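PDB 4OVS: TRAP dicarboxylate transporter, DctP subunit from Sulfurospirillum deleyianum, which binds succinate and probably serves as the periplasmic receptor that hands such dicarboxylates to the membrane subunits of a TRAP transporter. Local coordinates for residues 283-286 against 291-294; 74-79 against 135-140; 53-58 against 253-258. All coordinates share one frame; numbering follows the deposited sequence.

Contact 1: residues 283-286 against 291-294; sequences SEYA and NLKI
The backbones come closest where A286, near the end of helix 253-289, faces L292, their CA atoms 4.8 Å apart, and they have drawn away to 7.6 Å between the CA atoms of S283 and I294. A286 points its methyl group straight at the returning chain: CB lies 3.2 Å from the carbonyl oxygen of L292, a tight approach, and also rests on L292 CB. Y285 flanks this point. Its ring swings away from its own backbone N (chi1 163°) and reaches alongside the returning chain; there L292 CB meets the ring edge at CE2, 3.9 Å away and near the ring plane. Beyond it, the hydroxyl reaches N291 CB. On the other flank the terminal CD1 of I294 comes up to the helix at S283, 3.8 Å from S283 OG, an oxygen that is itself hydrogen-bonded to L279 O; the same CD1 also approaches A286 CB. L292 continues inward to I282 of the same helix and to L226 of strand 225-227.

No direct hydrogen bond joins the two segments; water does that work. One molecule donates to both A286 O (2.9 Å) and L292 O (2.7 Å), reconciling two carbonyls that could not bond to each other. A second, lying in the plane of the tyrosine ring, is hydrogen-bonded to Y285 OH and links it to N291 O. At the end of the helix, S289 OG bonds to both Y285 O and N291 N.

This surface contact illustrates how the reversal from the end of a helix into a strand can be closed by small apolar contacts and bridging water, while the strand's own backbone bonds, K293 with T224 and L226, are spent on the sheet.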
loop_
_atom_site.group_PDB
_atom_site.type_symbol
_atom_site.label_atom_id
_atom_site.label_comp_id
_atom_site.label_asym_id
_atom_site.label_seq_id
_atom_site.Cartn_x
_atom_site.Cartn_y
_atom_site.Cartn_z
ATOM N N SER A 283 11.826 15.490 -8.437
ATOM C CA SER A 283 13.095 16.185 -8.633
ATOM C C SER A 283 12.917 17.531 -9.304
ATOM O O SER A 283 13.540 18.510 -8.897
ATOM C CB SER A 283 14.033 15.302 -9.461
ATOM O OG SER A 283 14.440 14.178 -8.701
ATOM N N GLU A 284 12.052 17.586 -10.310
ATOM C CA GLU A 284 11.784 18.838 -10.976
ATOM C C GLU A 284 11.098 19.818 -10.004
ATOM O O GLU A 284 11.424 21.016 -9.958
ATOM C CB GLU A 284 10.918 18.612 -12.209
ATOM C CG GLU A 284 10.705 19.890 -13.010
ATOM C CD GLU A 284 11.664 20.046 -14.216
ATOM O OE1 GLU A 284 12.904 19.968 -14.004
ATOM O OE2 GLU A 284 11.185 20.290 -15.363
ATOM N N TYR A 285 10.179 19.301 -9.201
ATOM C CA TYR A 285 9.497 20.114 -8.207
ATOM C C TYR A 285 10.507 20.710 -7.198
ATOM O O TYR A 285 10.408 21.881 -6.789
ATOM C CB TYR A 285 8.426 19.297 -7.479
ATOM C CG TYR A 285 8.027 19.987 -6.225
ATOM C CD1 TYR A 285 7.128 21.040 -6.245
ATOM C CD2 TYR A 285 8.608 19.645 -5.023
ATOM C CE1 TYR A 285 6.775 21.738 -5.065
ATOM C CE2 TYR A 285 8.282 20.313 -3.866
ATOM C CZ TYR A 285 7.396 21.369 -3.892
ATOM O OH TYR A 285 7.095 22.009 -2.711
ATOM N N ALA A 286 11.476 19.909 -6.779
ATOM C CA ALA A 286 12.441 20.396 -5.804
ATOM C C ALA A 286 13.332 21.514 -6.421
ATOM O O ALA A 286 13.578 22.586 -5.823
ATOM C CB ALA A 286 13.268 19.250 -5.328
ATOM N N ASN A 291 11.908 24.119 -2.432
ATOM C CA ASN A 291 11.366 23.792 -1.113
ATOM C C ASN A 291 11.420 22.298 -0.712
ATOM O O ASN A 291 10.745 21.885 0.215
ATOM C CB ASN A 291 9.927 24.313 -1.011
ATOM C CG ASN A 291 9.854 25.843 -1.091
ATOM O OD1 ASN A 291 10.741 26.530 -0.625
ATOM N ND2 ASN A 291 8.796 26.358 -1.686
ATOM N N LEU A 292 12.225 21.507 -1.400
ATOM C CA LEU A 292 12.403 20.102 -1.044
ATOM C C LEU A 292 13.839 19.709 -1.342
ATOM O O LEU A 292 14.372 20.040 -2.393
ATOM C CB LEU A 292 11.417 19.228 -1.808
ATOM C CG LEU A 292 11.600 17.718 -1.663
ATOM C CD1 LEU A 292 11.247 17.306 -0.267
ATOM C CD2 LEU A 292 10.744 16.977 -2.661
ATOM N N LYS A 293 14.489 19.060 -0.387
ATOM C CA LYS A 293 15.790 18.460 -0.625
ATOM C C LYS A 293 15.576 16.946 -0.648
ATOM O O LYS A 293 14.863 16.422 0.199
ATOM C CB LYS A 293 16.771 18.799 0.498
ATOM C CG LYS A 293 16.953 20.265 0.785
ATOM C CD LYS A 293 17.577 21.031 -0.383
ATOM C CE LYS A 293 18.981 20.534 -0.730
ATOM N NZ LYS A 293 19.679 21.398 -1.763
ATOM N N ILE A 294 16.178 16.264 -1.614
ATOM C CA ILE A 294 16.098 14.806 -1.749
ATOM C C ILE A 294 17.440 14.185 -1.353
ATOM O O ILE A 294 18.485 14.559 -1.872
ATOM C CB ILE A 294 15.739 14.458 -3.178
ATOM C CG1 ILE A 294 14.487 15.227 -3.568
ATOM C CG2 ILE A 294 15.578 12.930 -3.397
ATOM C CD1 ILE A 294 14.189 15.181 -5.037
HETATM O O HOH W 1 7.969 21.365 -0.285
HETATM O O HOH W 2 15.135 22.444 -3.414
#

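Contact 2: residues 74-79 against 135-140; sequences EEMKAL and KGFVAL
The aromatic ring of F137 is met by M76 and L79 in two different ways. The selenium of M76, a selenomethionine, sits obliquely above the rim of one face, with SE 4.8 Å from the ring centroid and 34° off the ring normal; this is a Met-aromatic contact in which the closest ring atom is CZ, 4.2 Å from SE. At the edge, in the ring plane, L79 CB touches CE1 at 3.8 Å. The backbone oxygen of M76 approaches the same edge, its O 4.0 Å from F137 CE1, so that the slightly positive rim of C-H groups, rather than the electron-rich face, looks toward a carbonyl of helix 75-81.

F137 has CG anti to its carbonyl carbon (chi1 -64°), which sends the ring toward the helix; the CA atoms of L79 and F137 remain 8.0 Å apart. The ring is further enclosed by I239 of strand 233-241, V132 of helix 123-134 and L97. L79 joins the same core, packing on I239 and A87, while its carbonyl oxygen accepts a bond from S241 OG.

The side chain of M76 passes within about 4 Å of that of K93, a succinate-binding residue, consistent with a second-shell position; F137 and L79 belong to the core around it. Between the two segments no hydrogen bond is made, although nearby K80 NZ of the same helix bonds to K135 O. The chemistry is dispersion between a polarisable selenium, an aliphatic carbon and an aromatic ring, with at most a weak electrostatic pull at the ring edge.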
loop_
_atom_site.group_PDB
_atom_site.type_symbol
_atom_site.label_atom_id
_atom_site.label_comp_id
_atom_site.label_asym_id
_atom_site.label_seq_id
_atom_site.Cartn_x
_atom_site.Cartn_y
_atom_site.Cartn_z
ATOM N N GLU A 74 -13.544 2.878 7.008
ATOM C CA GLU A 74 -14.912 2.491 6.716
ATOM C C GLU A 74 -15.042 1.424 5.624
ATOM O O GLU A 74 -16.078 0.762 5.551
ATOM C CB GLU A 74 -15.761 3.711 6.361
ATOM C CG GLU A 74 -15.708 4.850 7.382
ATOM C CD GLU A 74 -14.599 5.837 7.080
ATOM O OE1 GLU A 74 -14.338 6.086 5.881
ATOM O OE2 GLU A 74 -13.971 6.353 8.026
ATOM N N GLU A 75 -14.000 1.201 4.821
ATOM C CA GLU A 75 -14.161 0.329 3.648
ATOM C C GLU A 75 -14.436 -1.121 4.016
ATOM O O GLU A 75 -15.145 -1.801 3.300
ATOM C CB GLU A 75 -12.975 0.425 2.653
ATOM C CG GLU A 75 -11.649 0.069 3.246
ATOM C CD GLU A 75 -10.496 0.218 2.280
ATOM O OE1 GLU A 75 -10.731 0.440 1.050
ATOM O OE2 GLU A 75 -9.355 0.119 2.764
HETATM N N MSE A 76 -13.856 -1.615 5.091
HETATM C CA MSE A 76 -13.979 -3.034 5.371
HETATM C C MSE A 76 -15.434 -3.411 5.714
HETATM O O MSE A 76 -16.028 -4.327 5.116
HETATM C CB MSE A 76 -13.038 -3.437 6.506
HETATM C CG MSE A 76 -11.579 -3.269 6.175
HETATM SE SE MSE A 76 -10.962 -4.457 4.681
HETATM C CE MSE A 76 -9.157 -4.770 5.323
ATOM N N LYS A 77 -15.996 -2.707 6.685
ATOM C CA LYS A 77 -17.372 -2.927 7.094
ATOM C C LYS A 77 -18.262 -2.786 5.866
ATOM O O LYS A 77 -19.210 -3.518 5.675
ATOM C CB LYS A 77 -17.766 -1.859 8.133
ATOM C CG LYS A 77 -19.258 -1.799 8.446
ATOM C CD LYS A 77 -19.790 -0.370 8.590
ATOM C CE LYS A 77 -21.032 -0.343 9.531
ATOM N NZ LYS A 77 -21.380 1.017 10.082
ATOM N N ALA A 78 -17.946 -1.799 5.036
ATOM C CA ALA A 78 -18.730 -1.546 3.849
ATOM C C ALA A 78 -18.782 -2.781 2.992
ATOM O O ALA A 78 -19.802 -3.091 2.439
ATOM C CB ALA A 78 -18.117 -0.369 3.042
ATOM N N LEU A 79 -17.651 -3.459 2.841
ATOM C CA LEU A 79 -17.606 -4.678 2.054
ATOM C C LEU A 79 -18.388 -5.779 2.790
ATOM O O LEU A 79 -19.194 -6.478 2.195
ATOM C CB LEU A 79 -16.149 -5.096 1.773
ATOM C CG LEU A 79 -15.625 -4.823 0.342
ATOM C CD1 LEU A 79 -15.814 -3.406 -0.037
ATOM C CD2 LEU A 79 -14.163 -5.201 0.198
ATOM N N LYS A 135 -11.688 -14.977 6.850
ATOM C CA LYS A 135 -12.316 -13.910 7.617
ATOM C C LYS A 135 -13.443 -13.228 6.837
ATOM O O LYS A 135 -13.845 -12.124 7.172
ATOM C CB LYS A 135 -11.286 -12.847 7.996
ATOM C CG LYS A 135 -10.035 -13.381 8.666
ATOM C CD LYS A 135 -10.326 -14.073 9.973
ATOM C CE LYS A 135 -11.046 -13.144 10.920
ATOM N NZ LYS A 135 -11.214 -13.767 12.250
ATOM N N GLY A 136 -13.908 -13.847 5.763
ATOM C CA GLY A 136 -15.113 -13.379 5.097
ATOM C C GLY A 136 -14.950 -12.376 3.972
ATOM O O GLY A 136 -15.804 -11.513 3.799
ATOM N N PHE A 137 -13.861 -12.477 3.206
ATOM C CA PHE A 137 -13.697 -11.703 1.974
ATOM C C PHE A 137 -13.325 -12.625 0.849
ATOM O O PHE A 137 -12.795 -13.703 1.076
ATOM C CB PHE A 137 -12.602 -10.637 2.126
ATOM C CG PHE A 137 -12.924 -9.608 3.152
ATOM C CD1 PHE A 137 -13.825 -8.609 2.871
ATOM C CD2 PHE A 137 -12.362 -9.663 4.420
ATOM C CE1 PHE A 137 -14.143 -7.666 3.818
ATOM C CE2 PHE A 137 -12.684 -8.737 5.364
ATOM C CZ PHE A 137 -13.573 -7.725 5.064
ATOM N N VAL A 138 -13.602 -12.221 -0.378
ATOM C CA VAL A 138 -13.095 -12.967 -1.503
ATOM C C VAL A 138 -11.759 -12.332 -1.892
ATOM O O VAL A 138 -11.724 -11.207 -2.365
ATOM C CB VAL A 138 -14.022 -12.876 -2.688
ATOM C CG1 VAL A 138 -13.551 -13.822 -3.792
ATOM C CG2 VAL A 138 -15.423 -13.146 -2.246
ATOM N N ALA A 139 -10.676 -13.071 -1.677
ATOM C CA ALA A 139 -9.329 -12.611 -1.978
ATOM C C ALA A 139 -8.962 -12.937 -3.408
ATOM O O ALA A 139 -9.030 -14.089 -3.814
ATOM C CB ALA A 139 -8.332 -13.280 -1.044
ATOM N N LEU A 140 -8.539 -11.939 -4.172
ATOM C CA LEU A 140 -8.148 -12.182 -5.543
ATOM C C LEU A 140 -6.628 -12.020 -5.633
ATOM O O LEU A 140 -5.910 -12.818 -5.045
ATOM C CB LEU A 140 -8.901 -11.245 -6.484
ATOM C CG LEU A 140 -10.410 -11.384 -6.575
ATOM C CD1 LEU A 140 -11.047 -10.273 -7.381
ATOM C CD2 LEU A 140 -10.749 -12.672 -7.196
#

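Contact 3: residues 53-58 against 253-258; sequences ELTNGK and KPMVLQ
L54 and M255 form the close-packed part of this contact, with T55 completing it. The CB atoms of L54 and M255 stand 4.0 Å apart, and T55 CG2 presses on M255 CB at 3.7 Å. M255, a selenomethionine, then lays its CG against the backbone, 3.6 Å from L54 O; bends at chi2 (93°) and chi3 carry the methyl CE back toward that same oxygen. T55 can offer its methyl group because its hydroxyl is turned the other way, hydrogen-bonded to V51 O and V59 N.

The looser side belongs to Q258, which is exposed. Its extended chain crosses L54 at about a right angle and touches the leucine methyls along its length, with NE2 3.8 Å from L54 CD1. This is van der Waals contact; NE2 is hydrogen-bonded to E262 OE2 of the same helix.

Helix 39-54 ends here in a Schellman motif with N56 as its C-prime residue, and a type I' turn from T55 to K58 redirects the chain into strand 59-64. Across the contact, the start of helix 253-289 is backed by helix 242-247, where V256 and L257 rest on W245.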
loop_
_atom_site.group_PDB
_atom_site.type_symbol
_atom_site.label_atom_id
_atom_site.label_comp_id
_atom_site.label_asym_id
_atom_site.label_seq_id
_atom_site.Cartn_x
_atom_site.Cartn_y
_atom_site.Cartn_z
ATOM N N GLU A 53 -16.634 -3.807 -21.423
ATOM C CA GLU A 53 -16.370 -4.377 -22.738
ATOM C C GLU A 53 -16.684 -5.876 -22.765
ATOM O O GLU A 53 -17.403 -6.333 -23.620
ATOM C CB GLU A 53 -14.915 -4.106 -23.138
ATOM C CG GLU A 53 -14.629 -2.635 -23.295
ATOM C CD GLU A 53 -13.147 -2.299 -23.526
ATOM O OE1 GLU A 53 -12.251 -3.086 -23.145
ATOM O OE2 GLU A 53 -12.875 -1.238 -24.123
ATOM N N LEU A 54 -16.210 -6.619 -21.786
ATOM C CA LEU A 54 -16.407 -8.071 -21.784
ATOM C C LEU A 54 -17.856 -8.488 -21.534
ATOM O O LEU A 54 -18.249 -9.588 -21.884
ATOM C CB LEU A 54 -15.505 -8.730 -20.743
ATOM C CG LEU A 54 -14.022 -8.831 -21.046
ATOM C CD1 LEU A 54 -13.219 -9.321 -19.886
ATOM C CD2 LEU A 54 -13.782 -9.699 -22.282
ATOM N N THR A 55 -18.674 -7.613 -20.964
ATOM C CA THR A 55 -20.047 -7.987 -20.712
ATOM C C THR A 55 -20.986 -7.324 -21.701
ATOM O O THR A 55 -22.184 -7.302 -21.477
ATOM C CB THR A 55 -20.512 -7.632 -19.295
ATOM O OG1 THR A 55 -20.491 -6.194 -19.096
ATOM C CG2 THR A 55 -19.635 -8.318 -18.288
ATOM N N ASN A 56 -20.440 -6.810 -22.793
ATOM C CA ASN A 56 -21.197 -5.965 -23.730
ATOM C C ASN A 56 -22.200 -4.976 -23.115
ATOM O O ASN A 56 -23.332 -4.854 -23.579
ATOM C CB ASN A 56 -21.887 -6.832 -24.771
ATOM C CG ASN A 56 -20.915 -7.736 -25.489
ATOM O OD1 ASN A 56 -20.012 -7.267 -26.169
ATOM N ND2 ASN A 56 -21.094 -9.043 -25.341
ATOM N N GLY A 57 -21.791 -4.292 -22.057
ATOM C CA GLY A 57 -22.539 -3.154 -21.537
ATOM C C GLY A 57 -23.579 -3.547 -20.512
ATOM O O GLY A 57 -24.332 -2.723 -19.990
ATOM N N LYS A 58 -23.619 -4.827 -20.201
ATOM C CA LYS A 58 -24.627 -5.363 -19.316
ATOM C C LYS A 58 -24.264 -4.994 -17.879
ATOM O O LYS A 58 -25.149 -4.736 -17.069
ATOM C CB LYS A 58 -24.668 -6.885 -19.498
ATOM C CG LYS A 58 -25.994 -7.538 -19.304
ATOM C CD LYS A 58 -26.045 -8.834 -20.120
ATOM C CE LYS A 58 -27.418 -9.362 -20.268
ATOM N NZ LYS A 58 -28.197 -8.810 -21.412
ATOM N N LYS A 253 -19.960 -13.817 -13.794
ATOM C CA LYS A 253 -18.755 -13.891 -12.967
ATOM C C LYS A 253 -17.483 -14.108 -13.754
ATOM O O LYS A 253 -16.459 -13.470 -13.449
ATOM C CB LYS A 253 -18.890 -15.034 -11.961
ATOM C CG LYS A 253 -19.670 -14.637 -10.721
ATOM C CD LYS A 253 -19.936 -15.800 -9.812
ATOM C CE LYS A 253 -19.880 -15.395 -8.373
ATOM N NZ LYS A 253 -20.860 -16.087 -7.515
ATOM N N PRO A 254 -17.516 -15.032 -14.743
ATOM C CA PRO A 254 -16.289 -15.268 -15.536
ATOM C C PRO A 254 -15.708 -13.979 -16.164
ATOM O O PRO A 254 -14.481 -13.814 -16.157
ATOM C CB PRO A 254 -16.741 -16.258 -16.608
ATOM C CG PRO A 254 -17.960 -17.003 -15.937
ATOM C CD PRO A 254 -18.640 -15.852 -15.204
HETATM N N MSE A 255 -16.550 -13.083 -16.673
HETATM C CA MSE A 255 -16.049 -11.810 -17.232
HETATM C C MSE A 255 -15.481 -10.876 -16.190
HETATM O O MSE A 255 -14.547 -10.134 -16.463
HETATM C CB MSE A 255 -17.136 -11.065 -17.964
HETATM C CG MSE A 255 -17.627 -11.784 -19.163
HETATM SE SE MSE A 255 -19.160 -12.887 -18.797
HETATM C CE MSE A 255 -20.196 -12.601 -20.477
ATOM N N VAL A 256 -16.035 -10.893 -14.999
ATOM C CA VAL A 256 -15.500 -10.052 -13.936
ATOM C C VAL A 256 -14.112 -10.549 -13.598
ATOM O O VAL A 256 -13.172 -9.774 -13.426
ATOM C CB VAL A 256 -16.415 -10.027 -12.730
ATOM C CG1 VAL A 256 -15.725 -9.478 -11.518
ATOM C CG2 VAL A 256 -17.596 -9.165 -13.031
ATOM N N LEU A 257 -13.972 -11.859 -13.548
ATOM C CA LEU A 257 -12.729 -12.477 -13.143
ATOM C C LEU A 257 -11.665 -12.318 -14.222
ATOM O O LEU A 257 -10.496 -12.182 -13.907
ATOM C CB LEU A 257 -12.944 -13.982 -12.849
ATOM C CG LEU A 257 -13.773 -14.301 -11.596
ATOM C CD1 LEU A 257 -13.867 -15.803 -11.462
ATOM C CD2 LEU A 257 -13.203 -13.720 -10.316
ATOM N N GLN A 258 -12.065 -12.344 -15.483
ATOM C CA GLN A 258 -11.105 -12.163 -16.539
ATOM C C GLN A 258 -10.638 -10.674 -16.503
ATOM O O GLN A 258 -9.442 -10.362 -16.503
ATOM C CB GLN A 258 -11.707 -12.555 -17.897
ATOM C CG GLN A 258 -10.696 -12.398 -19.013
ATOM C CD GLN A 258 -11.264 -12.574 -20.405
ATOM O OE1 GLN A 258 -12.111 -13.436 -20.664
ATOM N NE2 GLN A 258 -10.764 -11.768 -21.325
#

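How the contacts relate
From the N terminus, the chain first reaches 53-58 and then 74-79. Contact 2 closes first, when 135-140 returns to 74-79; contact 3 closes only at 253-258, so its much longer loop encloses that of contact 2. The two also touch, L140 CD2 lying 4.1 Å from L257 CD2. Helix 253-289 then runs on from contact 3 to contact 1, whose centre is about 44 Å away, where four residues, mostly still helical, close the last and shortest loop. Contacts 1 and 2 lie on opposite sides of the chain's centre, yet both reach the large mixed sheet, through strands 293-295 and 137-152. The long helix linking contacts 3 and 1 is a hallmark of TRAP solute-binding proteins.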